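PDB 2BCO: succinylglutamate desuccinylase, which probably hydrolyses N-succinyl-L-glutamate to succinate and glutamate, using one zinc ion per subunit, in the fifth and last step of arginine degradation by the AST pathway. Local coordinates for residues V41-P46 against D88-F93; N55-C60 against L135-F140. All blocks are in the same frame, centred on the assembly; numbering follows the deposited sequence.

Contact 1: V41-P46 against D88-F93; sequences VLEVIP and DARCLF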
ATOM      1  N   VAL A  41      -0.563 -13.194  10.466  1.00 13.95           N
ATOM      2  CA  VAL A  41       0.560 -12.391  10.922  1.00 12.86           C
ATOM      3  C   VAL A  41       1.776 -13.308  10.994  1.00 15.15           C
ATOM      4  O   VAL A  41       1.846 -14.197  11.838  1.00 15.88           O
ATOM      5  CB  VAL A  41       0.259 -11.774  12.300  1.00 13.27           C
ATOM      6  CG1 VAL A  41       1.415 -10.888  12.750  1.00  9.82           C
ATOM      7  CG2 VAL A  41      -1.043 -10.964  12.221  1.00 14.37           C
ATOM      8  N   LEU A  42       2.725 -13.101  10.090  1.00 14.52           N
ATOM      9  CA  LEU A  42       3.910 -13.950  10.049  1.00 17.36           C
ATOM     10  C   LEU A  42       5.174 -13.110  10.062  1.00 17.30           C
ATOM     11  O   LEU A  42       5.367 -12.267   9.189  1.00 19.37           O
ATOM     12  CB  LEU A  42       3.896 -14.800   8.769  1.00 17.79           C
ATOM     13  CG  LEU A  42       4.583 -16.179   8.692  1.00 22.31           C
ATOM     14  CD1 LEU A  42       5.213 -16.357   7.304  1.00 17.73           C
ATOM     15  CD2 LEU A  42       5.648 -16.329   9.766  1.00 21.52           C
ATOM     16  N   GLU A  43       6.034 -13.321  11.051  1.00 16.92           N
ATOM     17  CA  GLU A  43       7.287 -12.584  11.092  1.00 17.97           C
ATOM     18  C   GLU A  43       8.393 -13.479  10.553  1.00 18.41           C
ATOM     19  O   GLU A  43       8.401 -14.683  10.802  1.00 19.87           O
ATOM     20  CB  GLU A  43       7.636 -12.155  12.512  1.00 22.70           C
ATOM     21  CG  GLU A  43       8.804 -11.181  12.555  1.00 25.04           C
ATOM     22  CD  GLU A  43       9.049 -10.622  13.936  1.00 29.61           C
ATOM     23  OE1 GLU A  43       8.086 -10.092  14.545  1.00 32.45           O
ATOM     24  OE2 GLU A  43      10.201 -10.703  14.408  1.00 28.05           O
ATOM     25  N   VAL A  44       9.313 -12.897   9.798  1.00 18.93           N
ATOM     26  CA  VAL A  44      10.425 -13.652   9.243  1.00 18.80           C
ATOM     27  C   VAL A  44      11.694 -12.919   9.657  1.00 20.71           C
ATOM     28  O   VAL A  44      11.891 -11.755   9.314  1.00 21.11           O
ATOM     29  CB  VAL A  44      10.324 -13.743   7.700  1.00 13.65           C
ATOM     30  CG1 VAL A  44      11.436 -14.613   7.144  1.00 14.38           C
ATOM     31  CG2 VAL A  44       8.976 -14.323   7.308  1.00 15.94           C
ATOM     32  N   ILE A  45      12.541 -13.602  10.417  1.00 23.48           N
ATOM     33  CA  ILE A  45      13.789 -13.021  10.897  1.00 24.88           C
ATOM     34  C   ILE A  45      14.978 -13.697  10.215  1.00 25.68           C
ATOM     35  O   ILE A  45      15.016 -14.922  10.092  1.00 24.44           O
ATOM     36  CB  ILE A  45      13.917 -13.200  12.431  1.00 34.43           C
ATOM     37  CG1 ILE A  45      12.733 -12.525  13.131  1.00 35.50           C
ATOM     38  CG2 ILE A  45      15.248 -12.624  12.923  1.00 34.11           C
ATOM     39  CD1 ILE A  45      12.727 -12.691  14.640  1.00 37.00           C
ATOM     40  N   PRO A  46      15.957 -12.904   9.755  1.00 14.51           N
ATOM     41  CA  PRO A  46      17.149 -13.431   9.086  1.00 18.91           C
ATOM     42  C   PRO A  46      18.063 -14.191  10.048  1.00 21.38           C
ATOM     43  O   PRO A  46      18.035 -13.971  11.256  1.00 18.57           O
ATOM     44  CB  PRO A  46      17.829 -12.176   8.546  1.00 32.01           C
ATOM     45  CG  PRO A  46      16.722 -11.184   8.441  1.00 32.03           C
ATOM     46  CD  PRO A  46      15.945 -11.435   9.695  1.00 29.87           C
ATOM     47  N   ASP A  88      17.195 -11.825   3.979  1.00 27.76           N
ATOM     48  CA  ASP A  88      18.231 -10.982   4.551  1.00 29.37           C
ATOM     49  C   ASP A  88      17.645  -9.849   5.391  1.00 28.74           C
ATOM     50  O   ASP A  88      18.338  -9.237   6.194  1.00 31.15           O
ATOM     51  CB  ASP A  88      19.086 -10.396   3.430  1.00 50.55           C
ATOM     52  CG  ASP A  88      20.449  -9.972   3.907  1.00 57.55           C
ATOM     53  OD1 ASP A  88      21.321 -10.855   4.063  1.00 61.84           O
ATOM     54  OD2 ASP A  88      20.644  -8.760   4.138  1.00 58.68           O
ATOM     55  N   ALA A  89      16.368  -9.563   5.198  1.00 24.98           N
ATOM     56  CA  ALA A  89      15.724  -8.501   5.951  1.00 23.99           C
ATOM     57  C   ALA A  89      14.675  -9.089   6.883  1.00 23.01           C
ATOM     58  O   ALA A  89      14.088 -10.125   6.588  1.00 24.71           O
ATOM     59  CB  ALA A  89      15.076  -7.504   4.999  1.00 11.12           C
ATOM     60  N   ARG A  90      14.458  -8.437   8.016  1.00 20.16           N
ATOM     61  CA  ARG A  90      13.451  -8.883   8.967  1.00 19.93           C
ATOM     62  C   ARG A  90      12.128  -8.403   8.374  1.00 18.79           C
ATOM     63  O   ARG A  90      12.006  -7.242   7.993  1.00 19.70           O
ATOM     64  CB  ARG A  90      13.713  -8.246  10.336  1.00 18.14           C
ATOM     65  CG  ARG A  90      12.675  -8.573  11.399  1.00 20.04           C
ATOM     66  CD  ARG A  90      13.234  -8.330  12.791  1.00 19.06           C
ATOM     67  NE  ARG A  90      12.200  -8.374  13.819  1.00 19.26           N
ATOM     68  CZ  ARG A  90      11.559  -7.305  14.278  1.00 17.88           C
ATOM     69  NH1 ARG A  90      11.839  -6.102  13.801  1.00 16.46           N
ATOM     70  NH2 ARG A  90      10.643  -7.440  15.226  1.00 21.33           N
ATOM     71  N   CYS A  91      11.147  -9.296   8.274  1.00 20.34           N
ATOM     72  CA  CYS A  91       9.856  -8.936   7.690  1.00 20.27           C
ATOM     73  C   CYS A  91       8.662  -9.324   8.551  1.00 20.38           C
ATOM     74  O   CYS A  91       8.733 -10.235   9.373  1.00 21.22           O
ATOM     75  CB  CYS A  91       9.682  -9.610   6.323  1.00 18.40           C
ATOM     76  SG  CYS A  91      11.036  -9.408   5.142  1.00 17.20           S
ATOM     77  N   LEU A  92       7.560  -8.617   8.344  1.00 19.63           N
ATOM     78  CA  LEU A  92       6.320  -8.902   9.045  1.00 19.25           C
ATOM     79  C   LEU A  92       5.257  -8.958   7.958  1.00 18.87           C
ATOM     80  O   LEU A  92       4.851  -7.912   7.437  1.00 22.91           O
ATOM     81  CB  LEU A  92       5.976  -7.797  10.050  1.00 18.73           C
ATOM     82  CG  LEU A  92       4.696  -8.089  10.845  1.00 19.39           C
ATOM     83  CD1 LEU A  92       4.934  -9.293  11.735  1.00 18.18           C
ATOM     84  CD2 LEU A  92       4.284  -6.894  11.681  1.00 17.41           C
ATOM     85  N   PHE A  93       4.829 -10.171   7.600  1.00 11.13           N
ATOM     86  CA  PHE A  93       3.816 -10.359   6.566  1.00  9.42           C
ATOM     87  C   PHE A  93       2.437 -10.334   7.177  1.00 10.90           C
ATOM     88  O   PHE A  93       2.149 -11.031   8.159  1.00 11.87           O
ATOM     89  CB  PHE A  93       4.016 -11.681   5.810  1.00 13.10           C
ATOM     90  CG  PHE A  93       5.268 -11.715   4.960  1.00 12.42           C
ATOM     91  CD1 PHE A  93       6.483 -12.106   5.501  1.00 12.14           C
ATOM     92  CD2 PHE A  93       5.228 -11.327   3.627  1.00 14.77           C
ATOM     93  CE1 PHE A  93       7.654 -12.114   4.722  1.00 14.59           C
ATOM     94  CE2 PHE A  93       6.389 -11.329   2.834  1.00 14.43           C
ATOM     95  CZ  PHE A  93       7.605 -11.724   3.390  1.00 13.42           C
TER

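Contact 2: N55-C60 against L135-F140; sequences NIIISC and LLVRDF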
ATOM      1  N   ASN A  55      13.824  -3.632   8.363  1.00 20.06           N
ATOM      2  CA  ASN A  55      12.650  -4.130   9.061  1.00 17.03           C
ATOM      3  C   ASN A  55      11.488  -3.728   8.179  1.00 14.79           C
ATOM      4  O   ASN A  55      11.010  -2.597   8.220  1.00 15.01           O
ATOM      5  CB  ASN A  55      12.565  -3.497  10.444  1.00 14.23           C
ATOM      6  CG  ASN A  55      13.696  -3.948  11.342  1.00 14.34           C
ATOM      7  OD1 ASN A  55      13.697  -5.074  11.836  1.00 13.73           O
ATOM      8  ND2 ASN A  55      14.682  -3.082  11.534  1.00 14.08           N
ATOM      9  N   ILE A  56      11.059  -4.672   7.354  1.00 15.74           N
ATOM     10  CA  ILE A  56       9.988  -4.433   6.405  1.00 14.29           C
ATOM     11  C   ILE A  56       8.652  -5.056   6.763  1.00 14.11           C
ATOM     12  O   ILE A  56       8.549  -6.264   6.977  1.00 16.39           O
ATOM     13  CB  ILE A  56      10.361  -4.969   5.010  1.00 10.74           C
ATOM     14  CG1 ILE A  56      11.805  -4.596   4.668  1.00  9.63           C
ATOM     15  CG2 ILE A  56       9.393  -4.414   3.976  1.00 10.67           C
ATOM     16  CD1 ILE A  56      12.288  -5.208   3.361  1.00  9.52           C
ATOM     17  N   ILE A  57       7.628  -4.219   6.820  1.00  9.11           N
ATOM     18  CA  ILE A  57       6.282  -4.697   7.077  1.00  8.09           C
ATOM     19  C   ILE A  57       5.694  -4.813   5.685  1.00  7.74           C
ATOM     20  O   ILE A  57       5.712  -3.858   4.922  1.00  7.43           O
ATOM     21  CB  ILE A  57       5.430  -3.682   7.863  1.00 10.71           C
ATOM     22  CG1 ILE A  57       5.966  -3.529   9.287  1.00  8.45           C
ATOM     23  CG2 ILE A  57       3.968  -4.141   7.887  1.00  8.86           C
ATOM     24  CD1 ILE A  57       5.199  -2.493  10.103  1.00  5.09           C
ATOM     25  N   ILE A  58       5.200  -5.989   5.339  1.00 11.28           N
ATOM     26  CA  ILE A  58       4.608  -6.178   4.029  1.00  8.46           C
ATOM     27  C   ILE A  58       3.167  -6.600   4.267  1.00  9.90           C
ATOM     28  O   ILE A  58       2.897  -7.749   4.587  1.00  9.77           O
ATOM     29  CB  ILE A  58       5.362  -7.269   3.236  1.00 10.13           C
ATOM     30  CG1 ILE A  58       6.849  -6.893   3.126  1.00  7.94           C
ATOM     31  CG2 ILE A  58       4.748  -7.425   1.846  1.00 10.42           C
ATOM     32  CD1 ILE A  58       7.750  -8.042   2.678  1.00  6.28           C
ATOM     33  N   SER A  59       2.241  -5.661   4.127  1.00 11.14           N
ATOM     34  CA  SER A  59       0.843  -5.985   4.348  1.00 10.58           C
ATOM     35  C   SER A  59       0.032  -6.038   3.066  1.00 10.33           C
ATOM     36  O   SER A  59       0.331  -5.367   2.079  1.00 10.19           O
ATOM     37  CB  SER A  59       0.207  -4.991   5.340  1.00  8.24           C
ATOM     38  OG  SER A  59       0.272  -3.654   4.882  1.00 12.74           O
ATOM     39  N   CYS A  60      -0.994  -6.869   3.086  1.00 11.59           N
ATOM     40  CA  CYS A  60      -1.878  -6.998   1.951  1.00 14.22           C
ATOM     41  C   CYS A  60      -3.261  -7.286   2.499  1.00 14.29           C
ATOM     42  O   CYS A  60      -3.415  -7.644   3.672  1.00 13.19           O
ATOM     43  CB  CYS A  60      -1.422  -8.140   1.043  1.00 12.95           C
ATOM     44  SG  CYS A  60      -1.420  -9.729   1.836  1.00 15.15           S
ATOM     45  N   LEU A 135      -0.961  -2.184  16.896  1.00 16.29           N
ATOM     46  CA  LEU A 135      -0.177  -2.930  17.882  1.00 17.23           C
ATOM     47  C   LEU A 135       0.945  -3.726  17.201  1.00 15.23           C
ATOM     48  O   LEU A 135       2.077  -3.747  17.675  1.00 15.37           O
ATOM     49  CB  LEU A 135      -1.093  -3.885  18.657  1.00 25.99           C
ATOM     50  CG  LEU A 135      -1.688  -3.469  20.007  1.00 29.57           C
ATOM     51  CD1 LEU A 135      -1.868  -1.969  20.091  1.00 28.96           C
ATOM     52  CD2 LEU A 135      -3.017  -4.201  20.214  1.00 28.33           C
ATOM     53  N   LEU A 136       0.616  -4.390  16.093  1.00 18.19           N
ATOM     54  CA  LEU A 136       1.594  -5.177  15.343  1.00 16.31           C
ATOM     55  C   LEU A 136       2.730  -4.287  14.851  1.00 16.42           C
ATOM     56  O   LEU A 136       3.887  -4.698  14.828  1.00 20.01           O
ATOM     57  CB  LEU A 136       0.937  -5.838  14.137  1.00 15.59           C
ATOM     58  CG  LEU A 136      -0.241  -6.769  14.399  1.00 18.54           C
ATOM     59  CD1 LEU A 136      -0.710  -7.352  13.080  1.00 19.65           C
ATOM     60  CD2 LEU A 136       0.172  -7.881  15.352  1.00 21.77           C
ATOM     61  N   VAL A 137       2.389  -3.070  14.440  1.00 11.97           N
ATOM     62  CA  VAL A 137       3.384  -2.134  13.951  1.00 12.75           C
ATOM     63  C   VAL A 137       4.318  -1.763  15.088  1.00 14.33           C
ATOM     64  O   VAL A 137       5.546  -1.791  14.940  1.00 12.68           O
ATOM     65  CB  VAL A 137       2.721  -0.841  13.405  1.00  9.70           C
ATOM     66  CG1 VAL A 137       3.778   0.231  13.167  1.00  8.31           C
ATOM     67  CG2 VAL A 137       1.988  -1.143  12.113  1.00  9.50           C
ATOM     68  N   ARG A 138       3.721  -1.415  16.225  1.00 15.09           N
ATOM     69  CA  ARG A 138       4.474  -1.031  17.401  1.00 16.26           C
ATOM     70  C   ARG A 138       5.461  -2.125  17.811  1.00 17.76           C
ATOM     71  O   ARG A 138       6.651  -1.855  17.986  1.00 16.75           O
ATOM     72  CB  ARG A 138       3.519  -0.741  18.559  1.00 21.91           C
ATOM     73  CG  ARG A 138       4.195  -0.220  19.821  1.00 24.12           C
ATOM     74  CD  ARG A 138       3.278  -0.402  21.016  1.00 21.69           C
ATOM     75  NE  ARG A 138       2.997  -1.816  21.265  1.00 22.94           N
ATOM     76  CZ  ARG A 138       2.091  -2.254  22.134  1.00 23.14           C
ATOM     77  NH1 ARG A 138       1.374  -1.385  22.834  1.00 23.57           N
ATOM     78  NH2 ARG A 138       1.903  -3.555  22.314  1.00 20.43           N
ATOM     79  N   ASP A 139       4.968  -3.356  17.952  1.00 19.69           N
ATOM     80  CA  ASP A 139       5.814  -4.474  18.366  1.00 18.02           C
ATOM     81  C   ASP A 139       6.940  -4.794  17.392  1.00 17.42           C
ATOM     82  O   ASP A 139       8.039  -5.171  17.803  1.00 17.36           O
ATOM     83  CB  ASP A 139       4.976  -5.740  18.574  1.00 20.10           C
ATOM     84  CG  ASP A 139       4.055  -5.644  19.781  1.00 20.81           C
ATOM     85  OD1 ASP A 139       4.140  -4.640  20.534  1.00 19.93           O
ATOM     86  OD2 ASP A 139       3.245  -6.581  19.975  1.00 21.46           O
ATOM     87  N   PHE A 140       6.666  -4.651  16.103  1.00 15.40           N
ATOM     88  CA  PHE A 140       7.662  -4.948  15.092  1.00 15.23           C
ATOM     89  C   PHE A 140       8.766  -3.893  15.008  1.00 15.39           C
ATOM     90  O   PHE A 140       9.934  -4.233  14.857  1.00 19.20           O
ATOM     91  CB  PHE A 140       6.981  -5.096  13.733  1.00 14.76           C
ATOM     92  CG  PHE A 140       7.906  -5.532  12.640  1.00 11.62           C
ATOM     93  CD1 PHE A 140       8.458  -6.812  12.645  1.00  9.86           C
ATOM     94  CD2 PHE A 140       8.233  -4.663  11.602  1.00  8.74           C
ATOM     95  CE1 PHE A 140       9.319  -7.222  11.624  1.00 11.80           C
ATOM     96  CE2 PHE A 140       9.093  -5.061  10.576  1.00  9.62           C
ATOM     97  CZ  PHE A 140       9.640  -6.346  10.588  1.00 11.67           C
TER

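Contact 1: V41-P46 against D88-F93
Four backbone hydrogen bonds tie strand 41-45 antiparallel to the start of strand 90-95. L42 with F93 and V44 with C91 are the hydrogen-bonded pairs; E43 with L92, between them, is the non-hydrogen-bonded one. The bond from F93 N to L42 O is the shortest, 2.7 Å, and lies in the carbonyl plane, whereas V44 N meets C91 O from 27° above its carbonyl plane.

The face carrying L42, V44, C91 and F93 is closely packed and buried. V44 CG2 sits beside the backbone N, which brings it to the ring edge of F93, 3.6 Å from CE1. The flat ring and the beta-branched valine suit this layer, whose L42 and F93 end helix 68-81 covers. P46, which ends the strand pairing, is equally tight, its CG 3.3 Å from A89 C. The loose side is confined to I45, which gives up little surface, and D88, whose side chain points away.

On the opposite face L92 CD1 lies 4.0 Å from V41 CG1, the two side chains running side by side. There R90, extended from CG to NE, crosses E43 obliquely, with guanidinium and carboxylate planes 89° apart. NE donates to E43 OE2 at 3.1 Å, from above the carboxylate plane, and NH2 adds only a weak bond.

A bent salt bridge, with K35 a distant, weak second cation, implies a buried carboxylate probably kept ionised by the guanidinium; E43 is probably held in place by Y37 OH, and R90 by N55 OD1 and F140 O.

Contact 2: N55-C60 against L135-F140
The zinc-exopeptidase core of the AspA/AstE family is built round parallel strands flanked by helices, and here one of those helices, 125-141, lies against strand 55-60. The two short segments run nearly antiparallel, at 161°, with their axes 10.2 Å apart. That spacing leaves room for one layer of side chains, and the first half of the strand supplies its share.

F140 gives the largest share of the contact. Its CG is anti to the backbone N (chi1 -174°), so the ring projects from the helix to the strand and presents the CD2-CE2-CZ side. CE2 stands 3.6 Å from N55 C, near the ring plane, and I56 N also lies at the edge in that plane. The ring edge thus butts against the backbone of N55 and I56, while I57 CG1 meets the ring obliquely. I57 slides past it in the opposite direction, and CG1 comes to 3.4 Å from F140 CD2, a close fit. Extended to its tip (chi2 178°), the isoleucine carries CD1 on to V137, crossing it at about a right angle with 4.0 Å between CD1 and V137 CG2. A small branched residue suits this spot, one helical turn before F140. N55 adds its CB, 3.8 Å from F140 CE2, and its amide ND2 is held by T148 OG1.

Beyond this layer V137 also touches F203 and Y211 of helix 203-211, F140 reaches L92 of strand 90-95, and I57 packs on H151 of strand 149-157. Strand 55-60 itself lies between strands 90-95 and 149-157, parallel to both; the latter carries the zinc ligand H155, about 11 Å from I57 between side chains.

In the fold
The centres of contacts 1 and 2 are about 9 Å apart, on the same side of the chain's centre, and strand 90-95 joins them. Its backbone takes 41-45 antiparallel along one edge and 55-60 parallel along the other, with R90 O 2.8 Å from I56 N, a probable hydrogen bond. Helix 125-141 spans both contacts on one face. Along the chain the four segments alternate: 41-46, 55-60, 88-93, 135-140, so the contacts cross along the chain, and neither is nested within the other. Contact 1 lies toward the outer antiparallel strands, away from the annotated sites. Contact 2 belongs to the inner strand, after which the zinc ligands H63 and E66 follow in sequence.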